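Local coordinates for PhiH1 repressor-like protein (Haloarcula marismortui ATCC 43049, PDB 3B73) that is of unknown function but, as a winged-helix protein resembling a phage repressor, probably binds DNA and regulates transcription, at residues B[14-18]-B[38-42]; B[29-34]-B[46-50]. All coordinates share one frame; numbering follows the deposited sequence.

Interaction 1 (B[14-18]-B[38-42]); sequences WDDRI and EIRIS. With SO4 (sulfate ion), chain D.
Trp-14, in the first turn of helix 13-25, brings its CA to 6.9 Å from the CA of Ile-39, in the irregular run 38-42 that leads into helix 43-55. The indole does most of the touching. CG2 of Ile-41 sits over one face, 3.6 Å from the centroid of the five-membered ring and 20° off its normal, a CH-pi contact over the five-membered end of the indole. At chi1 54° the CG1 branch of Ile-41 lies between its backbone N and carbonyl carbon, and CD1 runs back to CB of Trp-14. The six-membered ring meets the backbone and Arg-40: CZ3 lies 3.1 Å from Glu-38 O, which approaches at the ring edge, and CH2 lies 3.3 Å from Arg-40 CG. Beyond the indole, CD1 of Ile-39 touches Arg-17 CB at 3.7 Å and, more loosely, Ile-18 CG1. One water donates to Glu-38 O at 2.8 Å and weakly accepts from Arg-17 NE, while the guanidinium is engaged chiefly by Asp-16 of the second subunit. At the far end a sulfate, probably from the crystallisation liquor, takes a nearly straight bond from Ser-42 N to O3 (2.6 Å, 170°) at the N-cap of helix 43-55. The two segments therefore adhere through apolar and ring contacts, with a single water, weakly held on the Arg-17 side, as the polar bridge, and the helix start can hold an anion, consistent with a site able to meet a DNA phosphate.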
# COMPACT_ATOMS: atom_id res chain seq x y z
N TRP B 14 1.73 -5.70 -0.01
CA TRP B 14 2.32 -6.37 -1.16
C TRP B 14 1.31 -6.49 -2.28
O TRP B 14 1.66 -6.56 -3.45
CB TRP B 14 2.94 -7.72 -0.76
CG TRP B 14 3.90 -7.50 0.38
CD1 TRP B 14 3.73 -7.89 1.68
CD2 TRP B 14 5.12 -6.73 0.34
NE1 TRP B 14 4.79 -7.43 2.45
CE2 TRP B 14 5.65 -6.73 1.65
CE3 TRP B 14 5.83 -6.09 -0.67
CZ2 TRP B 14 6.86 -6.09 1.97
CZ3 TRP B 14 7.02 -5.45 -0.35
CH2 TRP B 14 7.52 -5.46 0.96
N ASP B 15 0.04 -6.49 -1.90
CA ASP B 15 -1.05 -6.38 -2.87
C ASP B 15 -0.92 -5.15 -3.79
O ASP B 15 -1.11 -5.29 -5.00
CB ASP B 15 -2.40 -6.36 -2.14
CG ASP B 15 -2.71 -7.69 -1.48
OD1 ASP B 15 -2.09 -8.71 -1.87
OD2 ASP B 15 -3.54 -7.72 -0.55
N ASP B 16 -0.61 -3.98 -3.22
CA ASP B 16 -0.50 -2.76 -4.02
C ASP B 16 0.71 -2.90 -4.92
O ASP B 16 0.65 -2.56 -6.11
CB ASP B 16 -0.35 -1.50 -3.14
CG ASP B 16 -1.70 -0.88 -2.75
OD1 ASP B 16 -2.75 -1.53 -2.89
OD2 ASP B 16 -1.71 0.26 -2.27
N ARG B 17 1.79 -3.44 -4.36
CA ARG B 17 3.01 -3.65 -5.13
C ARG B 17 2.76 -4.58 -6.29
O ARG B 17 3.09 -4.28 -7.43
CB ARG B 17 4.14 -4.19 -4.26
CG ARG B 17 4.55 -3.26 -3.16
CD ARG B 17 4.94 -1.89 -3.68
NE ARG B 17 4.87 -0.99 -2.56
CZ ARG B 17 3.93 -0.08 -2.39
NH1 ARG B 17 3.00 0.13 -3.31
NH2 ARG B 17 3.94 0.65 -1.29
N ILE B 18 2.13 -5.72 -6.00
CA ILE B 18 1.85 -6.65 -7.08
C ILE B 18 0.96 -5.99 -8.13
O ILE B 18 1.24 -6.11 -9.31
CB ILE B 18 1.18 -7.91 -6.57
CG1 ILE B 18 2.17 -8.68 -5.68
CG2 ILE B 18 0.66 -8.73 -7.73
CD1 ILE B 18 1.52 -9.66 -4.81
N GLU B 38 11.21 -4.87 -5.28
CA GLU B 38 10.09 -4.26 -4.57
C GLU B 38 9.22 -5.29 -3.88
O GLU B 38 8.34 -4.93 -3.10
CB GLU B 38 9.24 -3.46 -5.55
CG GLU B 38 9.99 -2.33 -6.22
CD GLU B 38 10.54 -2.73 -7.57
OE1 GLU B 38 10.66 -3.95 -7.83
OE2 GLU B 38 10.83 -1.83 -8.37
N ILE B 39 9.43 -6.56 -4.20
CA ILE B 39 8.67 -7.62 -3.55
C ILE B 39 9.54 -8.28 -2.49
O ILE B 39 10.57 -8.86 -2.80
CB ILE B 39 8.19 -8.66 -4.57
CG1 ILE B 39 7.32 -8.00 -5.65
CG2 ILE B 39 7.43 -9.80 -3.87
CD1 ILE B 39 6.17 -7.13 -5.13
N ARG B 40 9.14 -8.16 -1.22
CA ARG B 40 9.92 -8.72 -0.12
C ARG B 40 9.18 -9.88 0.56
O ARG B 40 9.36 -10.13 1.76
CB ARG B 40 10.23 -7.63 0.90
CG ARG B 40 10.64 -6.28 0.29
CD ARG B 40 12.03 -6.36 -0.33
NE ARG B 40 12.99 -6.82 0.66
CZ ARG B 40 14.17 -7.37 0.37
NH1 ARG B 40 14.55 -7.52 -0.89
NH2 ARG B 40 14.96 -7.76 1.36
N ILE B 41 8.31 -10.56 -0.18
CA ILE B 41 7.70 -11.78 0.33
C ILE B 41 8.09 -12.92 -0.60
O ILE B 41 8.58 -12.69 -1.71
CB ILE B 41 6.16 -11.67 0.45
CG1 ILE B 41 5.53 -11.22 -0.87
CG2 ILE B 41 5.78 -10.67 1.56
CD1 ILE B 41 4.01 -11.33 -0.91
N SER B 42 7.87 -14.15 -0.13
CA SER B 42 8.29 -15.37 -0.84
C SER B 42 7.40 -15.70 -2.04
O SER B 42 6.26 -15.22 -2.16
CB SER B 42 8.29 -16.58 0.11
OG SER B 42 6.96 -16.97 0.45
S SO4 D . 7.59 -14.11 3.52
O1 SO4 D . 6.85 -13.02 4.15
O2 SO4 D . 7.63 -15.27 4.43
O3 SO4 D . 6.90 -14.50 2.29
O4 SO4 D . 8.94 -13.63 3.23
O HOH W 1 7.88 -2.29 -2.17

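Interaction 2 (B[29-34]-B[46-50]); sequences SPKELE and VSRRL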
# COMPACT_ATOMS: atom_id res chain seq x y z
N SER B 29 3.61 -13.33 -12.90
CA SER B 29 3.60 -14.71 -12.46
C SER B 29 4.46 -14.76 -11.21
O SER B 29 5.28 -13.87 -10.99
CB SER B 29 4.15 -15.63 -13.55
OG SER B 29 5.36 -15.11 -14.06
N PRO B 30 4.29 -15.80 -10.38
CA PRO B 30 4.94 -15.79 -9.07
C PRO B 30 6.45 -15.64 -9.17
O PRO B 30 7.02 -14.73 -8.55
CB PRO B 30 4.58 -17.16 -8.50
CG PRO B 30 3.35 -17.57 -9.24
CD PRO B 30 3.55 -17.05 -10.62
N LYS B 31 7.08 -16.51 -9.95
CA LYS B 31 8.54 -16.51 -10.06
C LYS B 31 9.07 -15.12 -10.44
O LYS B 31 9.95 -14.59 -9.78
CB LYS B 31 9.04 -17.59 -11.03
CG LYS B 31 10.54 -17.92 -10.90
CD LYS B 31 10.94 -19.16 -11.72
CE LYS B 31 10.15 -20.41 -11.29
NZ LYS B 31 10.30 -21.55 -12.25
N GLU B 32 8.53 -14.53 -11.50
CA GLU B 32 9.05 -13.22 -11.91
C GLU B 32 8.70 -12.06 -10.94
O GLU B 32 9.45 -11.08 -10.84
CB GLU B 32 8.69 -12.92 -13.37
CG GLU B 32 7.23 -12.63 -13.65
CD GLU B 32 6.84 -11.21 -13.28
OE1 GLU B 32 7.75 -10.36 -13.09
OE2 GLU B 32 5.62 -10.94 -13.18
N LEU B 33 7.58 -12.16 -10.22
CA LEU B 33 7.24 -11.13 -9.24
C LEU B 33 8.19 -11.20 -8.06
O LEU B 33 8.65 -10.17 -7.55
CB LEU B 33 5.79 -11.28 -8.78
CG LEU B 33 4.77 -10.68 -9.75
CD1 LEU B 33 3.38 -11.20 -9.40
CD2 LEU B 33 4.83 -9.15 -9.72
N GLU B 34 8.44 -12.44 -7.62
CA GLU B 34 9.41 -12.76 -6.57
C GLU B 34 10.77 -12.07 -6.80
O GLU B 34 11.41 -11.56 -5.87
CB GLU B 34 9.58 -14.29 -6.50
CG GLU B 34 10.73 -14.75 -5.66
CD GLU B 34 10.63 -14.22 -4.26
OE1 GLU B 34 9.49 -14.11 -3.77
OE2 GLU B 34 11.68 -13.91 -3.66
N VAL B 46 3.58 -14.71 -2.72
CA VAL B 46 3.14 -14.05 -3.93
C VAL B 46 1.99 -14.82 -4.54
O VAL B 46 0.97 -14.24 -4.91
CB VAL B 46 4.27 -13.88 -4.96
CG1 VAL B 46 3.71 -13.29 -6.28
CG2 VAL B 46 5.38 -13.02 -4.38
N SER B 47 2.16 -16.14 -4.68
CA SER B 47 1.07 -16.98 -5.20
C SER B 47 -0.21 -16.81 -4.40
O SER B 47 -1.31 -16.72 -4.98
CB SER B 47 1.47 -18.46 -5.22
OG SER B 47 2.36 -18.70 -6.30
N ARG B 48 -0.08 -16.79 -3.08
CA ARG B 48 -1.23 -16.57 -2.20
C ARG B 48 -1.91 -15.22 -2.47
O ARG B 48 -3.13 -15.16 -2.61
CB ARG B 48 -0.82 -16.68 -0.74
CG ARG B 48 -1.04 -18.07 -0.17
CD ARG B 48 -0.51 -18.21 1.25
NE ARG B 48 0.86 -18.73 1.28
CZ ARG B 48 1.88 -18.13 1.87
NH1 ARG B 48 1.68 -16.98 2.50
NH2 ARG B 48 3.09 -18.68 1.84
N ARG B 49 -1.12 -14.15 -2.54
CA ARG B 49 -1.66 -12.83 -2.84
C ARG B 49 -2.27 -12.77 -4.23
O ARG B 49 -3.33 -12.16 -4.43
CB ARG B 49 -0.59 -11.75 -2.68
CG ARG B 49 -0.03 -11.64 -1.28
CD ARG B 49 -1.07 -11.90 -0.20
NE ARG B 49 -2.19 -10.96 -0.21
CZ ARG B 49 -3.17 -11.00 0.69
NH1 ARG B 49 -3.14 -11.93 1.64
NH2 ARG B 49 -4.18 -10.14 0.65
N LEU B 50 -1.62 -13.40 -5.20
CA LEU B 50 -2.20 -13.46 -6.55
C LEU B 50 -3.60 -14.10 -6.52
O LEU B 50 -4.57 -13.57 -7.11
CB LEU B 50 -1.28 -14.20 -7.53
CG LEU B 50 -0.00 -13.46 -7.92
CD1 LEU B 50 0.95 -14.40 -8.65
CD2 LEU B 50 -0.31 -12.19 -8.77
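Leu-33 and Leu-50 each hold CG anti to the carbonyl carbon, which lets their ends meet tip to tip, Leu-33 CD1 lying 3.9 Å from Leu-50 CD2. Val-46, with CG1 anti to its backbone N at chi1 175°, sends that methyl to Leu-33: CG1 stands 3.8 Å from Leu-33 CD1 and equally near its CB, touching the side chain at both root and branch. The Leu-50 and Pro-30 side chains cross at about a right angle, Leu-50 CD1 lying 4.0 Å from Pro-30 CG. The axes of helix 30-34 and of the segment 46-50 of helix 43-55 come within 10.0 Å, with 115° between their N-to-C directions. Their place in the chain, the short helix followed by a connecting loop and then helix 43-55, is that of the helix-turn-helix in a winged-helix domain, where the second helix is normally the one presented to DNA; that role is inferred here. Ile-18 of helix 13-25 packs on both Leu-33 and Leu-50, making the contact part of the three-helix core. At the margin Ser-47 OG touches Pro-30 CG at 3.3 Å, an ordinary van der Waals distance for oxygen and carbon, and the hydroxyl has a weak hydrogen bond to Lys-43 O. Pro-30 begins its helix directly after the N-cap residue Ser-29, whose amide N bonds to Glu-32 OE2 at 3.1 Å through the anti lone pair of that oxygen (149° at the hydrogen).

How the interactions relate
Both contacts lie between core and surface and both involve the helix-turn-helix, interaction 1 through its connecting run. Interaction 2 joins the two helices of the motif mainly by aliphatic side chains, whereas interaction 1 fixes the run 38-42 to helix 13-25 with an indole and a bridging water; a sulfate sits separately at the start of helix 43-55. Exposure differs too: interaction 1 has one exposed touching residue, Arg-40, and reaches the second subunit, while interaction 2 is touched by no other chain of the assembly. Their centres are 8 Å apart and their segments alternate along the chain. An Asp-15 OD2 to Arg-49 NH2 salt bridge of 2.8 Å connects them, and Ile-39 packs against Val-46, continuing the apolar core from one to the other.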